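PDB 6UYH: prolyl-tRNA synthetase from Naegleria fowleri, which catalyses the ATP-dependent attachment of proline to its cognate tRNA and is here captured with the inhibitor halofuginone and the ATP analogue AMPPNP. Local coordinates for the ANP/HFG site. Coordinates in Å, arbitrary orientation; residue numbers count along the deposited sequence, not the author numbering.

The ANP/HFG site. Residues 95, 98, 118-119, 121, 150, 152, 159-162, 165, 167, 169, 214, 235, 237-238, 240, 268-270, 272, 274. With ANP (phosphoaminophosphonic acid-adenylate ester), chain B; HFG (7-bromo-6-chloro-3-{3-[(2R,3S)-3-hydroxypiperidin-2-yl]-2-oxopropyl}quinazolin-4(3H)-one), chain C; MG (magnesium ion), chain D.
Phe95 lays its ring flat over one face of the HFG quinazolinone, planes 2° apart from the bromo-chloro ring and centroids 3.7 Å away, while Pro118 touches the halogenated end with CB and CG. On the other face of the bicycle lies the guanidinium of Arg150, carried by an extended chain, so the drug's ring is held between an aromatic ring and a cation. The same guanidinium has Phe165 across its far face and works in its own plane at two edges: NE and NH2 both reach Pro118 O, fixing its rotation, and NH1 and NH2 converge end-on on the alpha-phosphate oxygen ANP O2A, with NH2 at 2.8 Å. This is the class II synthetase active site, where halofuginone is known to occupy the proline and tRNA 3'-end pockets beside ATP. The HFG piperidine nitrogen N1' donates to Glu121 OE2 at 2.6 Å, on the syn lone pair, and to Thr119 OG1, which itself donates to the syn lone pair of Glu121 OE1; the carboxylate probably favours a charged amine. On the piperidine hydroxyl, His240 NE2 meets HFG O7' at 2.8 Å. Phe165, with CG tucked between its backbone N and C (chi1 60°), turns its ring onto the ANP adenine and stacks there, the planes 12° apart. Arg274, bent at chi3, places NH2 over the opposite adenine face and bonds Ile160 O with NE and NH2; NH2 also forms a salt bridge with the gamma-phosphate oxygen ANP O3G. The adenine is read by Ser162 N to ANP N1, by ANP N6 to Ser162 O, and by Ser272 OG to ANP N3 at 2.8 Å. Magnesium, near octahedral, is bound by the beta-phosphate O2B and gamma-phosphate O2G of ANP and by waters 1 to 4; water 3, held by Glu98 OE2, reaches the quinazolinone nitrogen HFG N1 at 2.8 Å.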
ATOM      1  N   PHE A  95       5.136 -25.585  -9.064  1.00 42.51           N
ATOM      2  CA  PHE A  95       4.599 -24.700  -8.043  1.00 39.44           C
ATOM      3  C   PHE A  95       3.138 -24.976  -7.720  1.00 38.14           C
ATOM      4  O   PHE A  95       2.617 -24.406  -6.753  1.00 34.90           O
ATOM      5  CB  PHE A  95       4.729 -23.243  -8.492  1.00 32.07           C
ATOM      6  CG  PHE A  95       6.132 -22.704  -8.464  1.00 34.75           C
ATOM      7  CD1 PHE A  95       6.878 -22.720  -7.298  1.00 37.49           C
ATOM      8  CD2 PHE A  95       6.678 -22.116  -9.596  1.00 38.35           C
ATOM      9  CE1 PHE A  95       8.164 -22.198  -7.271  1.00 38.67           C
ATOM     10  CE2 PHE A  95       7.962 -21.587  -9.574  1.00 40.49           C
ATOM     11  CZ  PHE A  95       8.705 -21.634  -8.410  1.00 40.89           C
ATOM     12  N   GLU A  98       1.523 -25.067  -4.237  1.00 29.35           N
ATOM     13  CA  GLU A  98       1.552 -23.860  -3.415  1.00 28.05           C
ATOM     14  C   GLU A  98       0.449 -22.856  -3.749  1.00 24.85           C
ATOM     15  O   GLU A  98       0.346 -21.836  -3.062  1.00 24.73           O
ATOM     16  CB  GLU A  98       2.907 -23.152  -3.538  1.00 33.19           C
ATOM     17  CG  GLU A  98       4.104 -23.918  -2.996  1.00 41.79           C
ATOM     18  CD  GLU A  98       5.365 -23.048  -2.911  1.00 47.89           C
ATOM     19  OE1 GLU A  98       6.355 -23.498  -2.299  1.00 47.20           O
ATOM     20  OE2 GLU A  98       5.374 -21.915  -3.449  1.00 37.32           O
ATOM     21  N   PRO A 118       0.280 -15.521  -6.644  1.00 17.50           N
ATOM     22  CA  PRO A 118       1.542 -15.978  -6.037  1.00 21.63           C
ATOM     23  C   PRO A 118       2.737 -15.178  -6.535  1.00 19.74           C
ATOM     24  O   PRO A 118       3.857 -15.306  -6.030  1.00 22.32           O
ATOM     25  CB  PRO A 118       1.626 -17.433  -6.499  1.00 24.71           C
ATOM     26  CG  PRO A 118       1.012 -17.386  -7.876  1.00 23.66           C
ATOM     27  CD  PRO A 118      -0.069 -16.317  -7.838  1.00 19.02           C
ATOM     28  N   THR A 119       2.467 -14.382  -7.571  1.00 15.85           N
ATOM     29  CA  THR A 119       3.358 -13.511  -8.335  1.00 18.95           C
ATOM     30  C   THR A 119       2.527 -13.107  -9.551  1.00 17.79           C
ATOM     31  O   THR A 119       1.528 -13.778  -9.844  1.00 17.75           O
ATOM     32  CB  THR A 119       4.683 -14.188  -8.728  1.00 17.52           C
ATOM     33  OG1 THR A 119       5.489 -13.240  -9.442  1.00 20.54           O
ATOM     34  CG2 THR A 119       4.439 -15.409  -9.619  1.00 18.70           C
ATOM     35  N   GLU A 121       3.318 -12.373 -13.058  1.00 19.52           N
ATOM     36  CA  GLU A 121       3.663 -12.513 -14.474  1.00 20.35           C
ATOM     37  C   GLU A 121       2.443 -12.858 -15.329  1.00 19.15           C
ATOM     38  O   GLU A 121       2.209 -12.236 -16.374  1.00 18.80           O
ATOM     39  CB  GLU A 121       4.733 -13.589 -14.662  1.00 18.92           C
ATOM     40  CG  GLU A 121       6.160 -13.150 -14.331  1.00 21.40           C
ATOM     41  CD  GLU A 121       6.479 -13.228 -12.849  1.00 23.87           C
ATOM     42  OE1 GLU A 121       5.604 -13.627 -12.053  1.00 22.91           O
ATOM     43  OE2 GLU A 121       7.618 -12.891 -12.478  1.00 25.04           O
ATOM     44  N   ARG A 150       1.348 -17.769  -0.938  1.00 17.24           N
ATOM     45  CA  ARG A 150       1.907 -19.053  -1.352  1.00 19.10           C
ATOM     46  C   ARG A 150       1.716 -20.043  -0.215  1.00 20.57           C
ATOM     47  O   ARG A 150       2.120 -19.771   0.920  1.00 21.35           O
ATOM     48  CB  ARG A 150       3.402 -18.943  -1.693  1.00 21.65           C
ATOM     49  CG  ARG A 150       3.704 -17.998  -2.841  1.00 21.77           C
ATOM     50  CD  ARG A 150       5.190 -17.728  -2.986  1.00 22.02           C
ATOM     51  NE  ARG A 150       5.434 -16.790  -4.080  1.00 21.02           N
ATOM     52  CZ  ARG A 150       6.640 -16.425  -4.502  1.00 24.81           C
ATOM     53  NH1 ARG A 150       7.727 -16.914  -3.915  1.00 22.59           N
ATOM     54  NH2 ARG A 150       6.756 -15.559  -5.505  1.00 21.17           N
ATOM     55  N   GLU A 152       3.160 -22.303   1.373  1.00 26.37           N
ATOM     56  CA  GLU A 152       4.507 -22.827   1.572  1.00 28.19           C
ATOM     57  C   GLU A 152       4.469 -24.200   2.225  1.00 31.27           C
ATOM     58  O   GLU A 152       3.775 -24.404   3.225  1.00 31.24           O
ATOM     59  CB  GLU A 152       5.317 -21.866   2.447  1.00 27.05           C
ATOM     60  CG  GLU A 152       5.460 -20.444   1.888  1.00 26.22           C
ATOM     61  CD  GLU A 152       6.600 -20.307   0.873  1.00 29.56           C
ATOM     62  OE1 GLU A 152       7.523 -21.168   0.854  1.00 28.48           O
ATOM     63  OE2 GLU A 152       6.569 -19.332   0.089  1.00 28.96           O
ATOM     64  N   PHE A 159       8.268 -13.162   9.136  1.00 17.84           N
ATOM     65  CA  PHE A 159       8.928 -12.310   8.150  1.00 18.38           C
ATOM     66  C   PHE A 159       9.663 -13.094   7.064  1.00 18.27           C
ATOM     67  O   PHE A 159       9.452 -12.822   5.883  1.00 18.72           O
ATOM     68  CB  PHE A 159       9.905 -11.322   8.803  1.00 15.81           C
ATOM     69  CG  PHE A 159       9.267 -10.419   9.819  1.00 20.03           C
ATOM     70  CD1 PHE A 159       8.257  -9.531   9.455  1.00 20.09           C
ATOM     71  CD2 PHE A 159       9.683 -10.444  11.135  1.00 20.30           C
ATOM     72  CE1 PHE A 159       7.662  -8.696  10.398  1.00 20.43           C
ATOM     73  CE2 PHE A 159       9.103  -9.605  12.084  1.00 17.11           C
ATOM     74  CZ  PHE A 159       8.091  -8.724  11.711  1.00 21.88           C
ATOM     75  N   ILE A 160      10.508 -14.068   7.438  1.00 15.47           N
ATOM     76  CA  ILE A 160      11.372 -14.720   6.451  1.00 15.43           C
ATOM     77  C   ILE A 160      10.562 -15.551   5.467  1.00 19.73           C
ATOM     78  O   ILE A 160      10.879 -15.598   4.267  1.00 21.57           O
ATOM     79  CB  ILE A 160      12.423 -15.603   7.147  1.00 15.71           C
ATOM     80  CG1 ILE A 160      13.283 -14.777   8.104  1.00 21.68           C
ATOM     81  CG2 ILE A 160      13.276 -16.327   6.093  1.00 21.42           C
ATOM     82  CD1 ILE A 160      14.167 -13.749   7.415  1.00 19.43           C
ATOM     83  N   ARG A 161       9.556 -16.278   5.964  1.00 18.45           N
ATOM     84  CA  ARG A 161       8.802 -17.219   5.129  1.00 22.61           C
ATOM     85  C   ARG A 161       7.377 -17.287   5.679  1.00 21.74           C
ATOM     86  O   ARG A 161       7.087 -18.081   6.574  1.00 18.90           O
ATOM     87  CB  ARG A 161       9.449 -18.597   5.104  1.00 21.14           C
ATOM     88  CG  ARG A 161       8.767 -19.537   4.092  1.00 22.36           C
ATOM     89  CD  ARG A 161       9.421 -20.909   4.021  1.00 26.66           C
ATOM     90  NE  ARG A 161      10.822 -20.797   3.624  1.00 28.80           N
ATOM     91  CZ  ARG A 161      11.229 -20.467   2.402  1.00 34.31           C
ATOM     92  NH1 ARG A 161      10.343 -20.225   1.443  1.00 30.76           N
ATOM     93  NH2 ARG A 161      12.528 -20.375   2.138  1.00 33.98           N
ATOM     94  N   SER A 162       6.499 -16.450   5.134  1.00 17.40           N
ATOM     95  CA  SER A 162       5.110 -16.429   5.569  1.00 18.34           C
ATOM     96  C   SER A 162       4.210 -16.806   4.398  1.00 18.44           C
ATOM     97  O   SER A 162       4.597 -16.684   3.233  1.00 22.69           O
ATOM     98  CB  SER A 162       4.730 -15.062   6.171  1.00 20.59           C
ATOM     99  OG  SER A 162       4.956 -13.973   5.283  1.00 21.01           O
ATOM    100  N   PHE A 165       2.649 -12.700   2.357  1.00 17.27           N
ATOM    101  CA  PHE A 165       3.716 -11.734   2.576  1.00 14.68           C
ATOM    102  C   PHE A 165       3.465 -10.521   1.699  1.00 18.98           C
ATOM    103  O   PHE A 165       2.558 -10.507   0.867  1.00 19.58           O
ATOM    104  CB  PHE A 165       5.121 -12.355   2.349  1.00 13.59           C
ATOM    105  CG  PHE A 165       5.373 -12.909   0.965  1.00 17.01           C
ATOM    106  CD1 PHE A 165       6.036 -12.144   0.013  1.00 17.41           C
ATOM    107  CD2 PHE A 165       5.022 -14.215   0.644  1.00 20.03           C
ATOM    108  CE1 PHE A 165       6.325 -12.652  -1.244  1.00 18.96           C
ATOM    109  CE2 PHE A 165       5.308 -14.741  -0.625  1.00 22.09           C
ATOM    110  CZ  PHE A 165       5.956 -13.948  -1.565  1.00 21.42           C
ATOM    111  N   TRP A 167       5.283  -7.421  -0.764  1.00 15.36           N
ATOM    112  CA  TRP A 167       6.481  -7.157  -1.553  1.00 15.17           C
ATOM    113  C   TRP A 167       6.209  -5.992  -2.491  1.00 15.76           C
ATOM    114  O   TRP A 167       5.106  -5.439  -2.527  1.00 16.24           O
ATOM    115  CB  TRP A 167       6.945  -8.408  -2.312  1.00 17.11           C
ATOM    116  CG  TRP A 167       6.153  -8.851  -3.546  1.00 16.64           C
ATOM    117  CD1 TRP A 167       5.030  -8.273  -4.096  1.00 15.91           C
ATOM    118  CD2 TRP A 167       6.446  -9.996  -4.351  1.00 17.10           C
ATOM    119  NE1 TRP A 167       4.629  -8.994  -5.207  1.00 17.16           N
ATOM    120  CE2 TRP A 167       5.483 -10.051  -5.382  1.00 15.61           C
ATOM    121  CE3 TRP A 167       7.446 -10.977  -4.307  1.00 18.79           C
ATOM    122  CZ2 TRP A 167       5.483 -11.056  -6.350  1.00 19.45           C
ATOM    123  CZ3 TRP A 167       7.447 -11.974  -5.267  1.00 20.53           C
ATOM    124  CH2 TRP A 167       6.469 -12.005  -6.272  1.00 23.30           C
ATOM    125  N   GLU A 169       6.808  -5.932  -6.710  1.00 13.99           N
ATOM    126  CA  GLU A 169       7.285  -6.636  -7.893  1.00 15.28           C
ATOM    127  C   GLU A 169       7.315  -5.653  -9.055  1.00 15.94           C
ATOM    128  O   GLU A 169       6.320  -4.968  -9.337  1.00 16.01           O
ATOM    129  CB  GLU A 169       6.423  -7.881  -8.219  1.00 14.89           C
ATOM    130  CG  GLU A 169       4.929  -7.580  -8.380  1.00 16.79           C
ATOM    131  CD  GLU A 169       4.110  -8.829  -8.651  1.00 20.93           C
ATOM    132  OE1 GLU A 169       3.022  -8.960  -8.046  1.00 18.72           O
ATOM    133  OE2 GLU A 169       4.551  -9.666  -9.469  1.00 18.99           O
ATOM    134  N   PHE A 214      15.141 -18.646 -11.421  1.00 29.84           N
ATOM    135  CA  PHE A 214      13.756 -18.716 -11.874  1.00 28.23           C
ATOM    136  C   PHE A 214      13.689 -19.467 -13.200  1.00 30.26           C
ATOM    137  O   PHE A 214      14.370 -19.108 -14.168  1.00 29.03           O
ATOM    138  CB  PHE A 214      13.208 -17.292 -12.011  1.00 25.87           C
ATOM    139  CG  PHE A 214      11.763 -17.198 -12.454  1.00 24.46           C
ATOM    140  CD1 PHE A 214      11.337 -16.100 -13.186  1.00 28.21           C
ATOM    141  CD2 PHE A 214      10.843 -18.180 -12.130  1.00 29.50           C
ATOM    142  CE1 PHE A 214      10.013 -15.977 -13.589  1.00 29.19           C
ATOM    143  CE2 PHE A 214       9.519 -18.074 -12.538  1.00 27.50           C
ATOM    144  CZ  PHE A 214       9.108 -16.969 -13.266  1.00 28.67           C
ATOM    145  N   GLN A 235      18.225 -15.496   1.145  1.00 21.40           N
ATOM    146  CA  GLN A 235      18.083 -14.875  -0.166  1.00 21.45           C
ATOM    147  C   GLN A 235      17.282 -13.588  -0.010  1.00 23.42           C
ATOM    148  O   GLN A 235      16.083 -13.624   0.293  1.00 21.78           O
ATOM    149  CB  GLN A 235      17.422 -15.860  -1.129  1.00 22.77           C
ATOM    150  CG  GLN A 235      18.347 -16.998  -1.600  1.00 35.86           C
ATOM    151  CD  GLN A 235      18.783 -17.958  -0.478  1.00 49.58           C
ATOM    152  OE1 GLN A 235      17.951 -18.603   0.163  1.00 67.00           O
ATOM    153  NE2 GLN A 235      20.091 -18.051  -0.248  1.00 27.20           N
ATOM    154  N   GLY A 237      16.545 -10.788  -1.995  1.00 19.88           N
ATOM    155  CA  GLY A 237      15.831 -10.050  -3.026  1.00 19.09           C
ATOM    156  C   GLY A 237      16.342 -10.523  -4.372  1.00 23.22           C
ATOM    157  O   GLY A 237      17.446 -11.063  -4.445  1.00 20.83           O
ATOM    158  N   THR A 238      15.571 -10.345  -5.436  1.00 16.70           N
ATOM    159  CA  THR A 238      15.829 -11.078  -6.666  1.00 16.34           C
ATOM    160  C   THR A 238      15.623 -10.167  -7.865  1.00 19.60           C
ATOM    161  O   THR A 238      14.652  -9.418  -7.906  1.00 19.07           O
ATOM    162  CB  THR A 238      14.896 -12.285  -6.758  1.00 25.12           C
ATOM    163  OG1 THR A 238      14.930 -13.009  -5.519  1.00 29.21           O
ATOM    164  CG2 THR A 238      15.355 -13.201  -7.846  1.00 26.01           C
ATOM    165  N   HIS A 240      15.671 -10.606 -12.109  1.00 21.69           N
ATOM    166  CA  HIS A 240      15.761 -11.543 -13.226  1.00 21.40           C
ATOM    167  C   HIS A 240      15.869 -10.809 -14.549  1.00 23.48           C
ATOM    168  O   HIS A 240      15.134  -9.848 -14.787  1.00 21.31           O
ATOM    169  CB  HIS A 240      14.511 -12.422 -13.340  1.00 24.16           C
ATOM    170  CG  HIS A 240      14.118 -13.126 -12.086  1.00 22.14           C
ATOM    171  ND1 HIS A 240      14.790 -14.231 -11.612  1.00 23.21           N
ATOM    172  CD2 HIS A 240      13.087 -12.916 -11.235  1.00 19.79           C
ATOM    173  CE1 HIS A 240      14.208 -14.654 -10.507  1.00 22.94           C
ATOM    174  NE2 HIS A 240      13.168 -13.876 -10.260  1.00 25.12           N
ATOM    175  N   SER A 268      11.997  -9.029 -14.458  1.00 22.26           N
ATOM    176  CA  SER A 268      11.154  -8.819 -13.283  1.00 17.88           C
ATOM    177  C   SER A 268      12.024  -8.914 -12.038  1.00 20.03           C
ATOM    178  O   SER A 268      13.109  -9.496 -12.059  1.00 20.36           O
ATOM    179  CB  SER A 268       9.968  -9.806 -13.221  1.00 20.86           C
ATOM    180  OG  SER A 268      10.406 -11.133 -12.999  1.00 22.76           O
ATOM    181  N   TRP A 269      11.557  -8.305 -10.946  1.00 19.02           N
ATOM    182  CA  TRP A 269      12.391  -8.173  -9.760  1.00 19.61           C
ATOM    183  C   TRP A 269      11.482  -7.945  -8.561  1.00 16.10           C
ATOM    184  O   TRP A 269      10.455  -7.278  -8.683  1.00 17.43           O
ATOM    185  CB  TRP A 269      13.412  -7.025  -9.903  1.00 21.32           C
ATOM    186  CG  TRP A 269      13.052  -5.930 -10.929  1.00 22.15           C
ATOM    187  CD1 TRP A 269      13.310  -5.945 -12.278  1.00 18.79           C
ATOM    188  CD2 TRP A 269      12.401  -4.667 -10.663  1.00 18.39           C
ATOM    189  NE1 TRP A 269      12.853  -4.779 -12.867  1.00 20.65           N
ATOM    190  CE2 TRP A 269      12.293  -3.980 -11.900  1.00 20.58           C
ATOM    191  CE3 TRP A 269      11.914  -4.053  -9.501  1.00 18.28           C
ATOM    192  CZ2 TRP A 269      11.710  -2.712 -12.009  1.00 21.13           C
ATOM    193  CZ3 TRP A 269      11.321  -2.778  -9.614  1.00 19.60           C
ATOM    194  CH2 TRP A 269      11.224  -2.131 -10.861  1.00 19.23           C
ATOM    195  N   GLY A 270      11.843  -8.523  -7.420  1.00 18.11           N
ATOM    196  CA  GLY A 270      11.009  -8.387  -6.234  1.00 15.74           C
ATOM    197  C   GLY A 270      11.815  -8.356  -4.955  1.00 18.50           C
ATOM    198  O   GLY A 270      12.883  -8.966  -4.850  1.00 18.97           O
ATOM    199  N   SER A 272      10.769  -8.290  -0.541  1.00 16.33           N
ATOM    200  CA  SER A 272       9.616  -8.540   0.339  1.00 16.93           C
ATOM    201  C   SER A 272       9.889  -8.129   1.786  1.00 18.00           C
ATOM    202  O   SER A 272      10.996  -7.719   2.152  1.00 18.36           O
ATOM    203  CB  SER A 272       9.237 -10.021   0.327  1.00 16.88           C
ATOM    204  OG  SER A 272      10.115 -10.745   1.178  1.00 19.28           O
ATOM    205  N   ARG A 274      10.479 -10.083   3.983  1.00 13.52           N
ATOM    206  CA  ARG A 274      11.623 -10.846   4.474  1.00 14.08           C
ATOM    207  C   ARG A 274      12.727  -9.919   4.978  1.00 18.62           C
ATOM    208  O   ARG A 274      13.434 -10.251   5.941  1.00 20.21           O
ATOM    209  CB  ARG A 274      12.136 -11.767   3.352  1.00 13.71           C
ATOM    210  CG  ARG A 274      13.505 -12.377   3.601  1.00 16.45           C
ATOM    211  CD  ARG A 274      13.841 -13.406   2.514  1.00 17.19           C
ATOM    212  NE  ARG A 274      12.935 -14.545   2.562  1.00 18.95           N
ATOM    213  CZ  ARG A 274      13.045 -15.603   1.780  1.00 25.06           C
ATOM    214  NH1 ARG A 274      14.048 -15.677   0.902  1.00 25.86           N
ATOM    215  NH2 ARG A 274      12.163 -16.590   1.888  1.00 24.01           N
TER
HETATM  216  PG  ANP B 601      12.618 -18.941  -1.614  1.00 44.96           P
HETATM  217  O1G ANP B 601      13.596 -20.013  -1.736  1.00 48.39           O
HETATM  218  O2G ANP B 601      11.177 -19.595  -1.505  1.00 37.08           O
HETATM  219  O3G ANP B 601      13.005 -18.131  -0.316  1.00 52.93           O
HETATM  220  PB  ANP B 601      11.636 -17.724  -4.171  1.00 37.32           P
HETATM  221  O1B ANP B 601      12.232 -18.145  -5.430  1.00 38.66           O
HETATM  222  O2B ANP B 601      10.324 -18.529  -3.924  1.00 31.96           O
HETATM  223  N3B ANP B 601      12.654 -17.909  -2.891  1.00 46.77           N
HETATM  224  PA  ANP B 601      10.792 -15.209  -5.323  1.00 26.46           P
HETATM  225  O1A ANP B 601      11.811 -14.997  -6.374  1.00 32.74           O
HETATM  226  O2A ANP B 601       9.535 -15.762  -5.908  1.00 26.06           O
HETATM  227  O3A ANP B 601      11.285 -16.213  -4.196  1.00 31.43           O
HETATM  228  O5' ANP B 601      10.400 -13.908  -4.458  1.00 29.10           O
HETATM  229  C5' ANP B 601      11.066 -12.625  -4.439  1.00 25.80           C
HETATM  230  C4' ANP B 601      11.618 -12.431  -3.051  1.00 31.92           C
HETATM  231  O4' ANP B 601      10.551 -12.526  -2.082  1.00 24.98           O
HETATM  232  C3' ANP B 601      12.606 -13.513  -2.643  1.00 35.76           C
HETATM  233  O3' ANP B 601      13.914 -13.195  -3.103  1.00 47.43           O
HETATM  234  C2' ANP B 601      12.511 -13.497  -1.117  1.00 28.95           C
HETATM  235  O2' ANP B 601      13.443 -12.572  -0.572  1.00 29.21           O
HETATM  236  C1' ANP B 601      11.048 -13.076  -0.872  1.00 20.67           C
HETATM  237  N9  ANP B 601      10.179 -14.177  -0.477  1.00 24.31           N
HETATM  238  C8  ANP B 601       9.952 -15.342  -1.162  1.00 21.83           C
HETATM  239  N7  ANP B 601       9.113 -16.158  -0.573  1.00 23.11           N
HETATM  240  C5  ANP B 601       8.758 -15.480   0.586  1.00 21.25           C
HETATM  241  C6  ANP B 601       7.896 -15.808   1.648  1.00 22.18           C
HETATM  242  N6  ANP B 601       7.160 -16.921   1.697  1.00 20.37           N
HETATM  243  N1  ANP B 601       7.795 -14.924   2.666  1.00 19.74           N
HETATM  244  C2  ANP B 601       8.489 -13.783   2.600  1.00 19.60           C
HETATM  245  N3  ANP B 601       9.316 -13.359   1.642  1.00 19.85           N
HETATM  246  C4  ANP B 601       9.411 -14.261   0.659  1.00 20.06           C
HETATM  247  O4' HFG C 602       7.810 -15.124  -8.410  1.00 20.28           O
HETATM  248  C21 HFG C 602       8.743 -15.594  -9.028  1.00 24.81           C
HETATM  249  C3' HFG C 602       9.536 -14.777 -10.022  1.00 20.55           C
HETATM  250  C2' HFG C 602       9.547 -13.261  -9.782  1.00 20.83           C
HETATM  251  N1' HFG C 602       8.226 -12.650  -9.976  1.00 17.42           N
HETATM  252  C6' HFG C 602       8.281 -11.185  -9.892  1.00 16.82           C
HETATM  253  C5' HFG C 602       8.806 -10.716  -8.562  1.00 18.02           C
HETATM  254  C4' HFG C 602      10.159 -11.367  -8.259  1.00 17.85           C
HETATM  255  C39 HFG C 602      10.078 -12.876  -8.400  1.00 16.99           C
HETATM  256  O7' HFG C 602      11.374 -13.448  -8.196  1.00 18.66           O
HETATM  257  C1' HFG C 602       9.158 -17.062  -8.849  1.00 20.25           C
HETATM  258  N3  HFG C 602       8.066 -17.878  -8.323  1.00 19.80           N
HETATM  259  C4  HFG C 602       6.979 -18.118  -9.153  1.00 16.95           C
HETATM  260  O11 HFG C 602       6.956 -17.703 -10.297  1.00 22.03           O
HETATM  261  C10 HFG C 602       5.890 -18.858  -8.502  1.00 22.33           C
HETATM  262  C5  HFG C 602       4.739 -19.184  -9.217  1.00 20.51           C
HETATM  263  C2  HFG C 602       8.097 -18.313  -7.025  1.00 22.25           C
HETATM  264  N1  HFG C 602       7.160 -18.947  -6.415  1.00 23.99           N
HETATM  265  C9  HFG C 602       6.010 -19.219  -7.158  1.00 23.05           C
HETATM  266  C8  HFG C 602       4.949 -19.857  -6.516  1.00 22.26           C
HETATM  267  C7  HFG C 602       3.801 -20.148  -7.235  1.00 23.39           C
HETATM  268 BR1  HFG C 602       2.343 -20.918  -6.306  1.00 38.31          BR
HETATM  269  C6  HFG C 602       3.709 -19.845  -8.577  1.00 21.53           C
HETATM  270 CL1  HFG C 602       2.326 -20.328  -9.513  1.00 29.18          CL
HETATM  271 MG    MG D 603       9.414 -19.976  -2.852  1.00 31.57          MG
HETATM  272  O   HOH W   1       8.638 -21.493  -1.555  1.00 33.45           O
HETATM  273  O   HOH W   2      10.564 -21.571  -3.997  1.00 35.93           O
HETATM  274  O   HOH W   3       7.841 -20.281  -4.104  1.00 27.57           O
HETATM  275  O   HOH W   4       8.327 -18.627  -1.630  1.00 22.41           O
HETATM  276  O   HOH W   5      13.077  -9.944  -0.125  1.00 21.24           O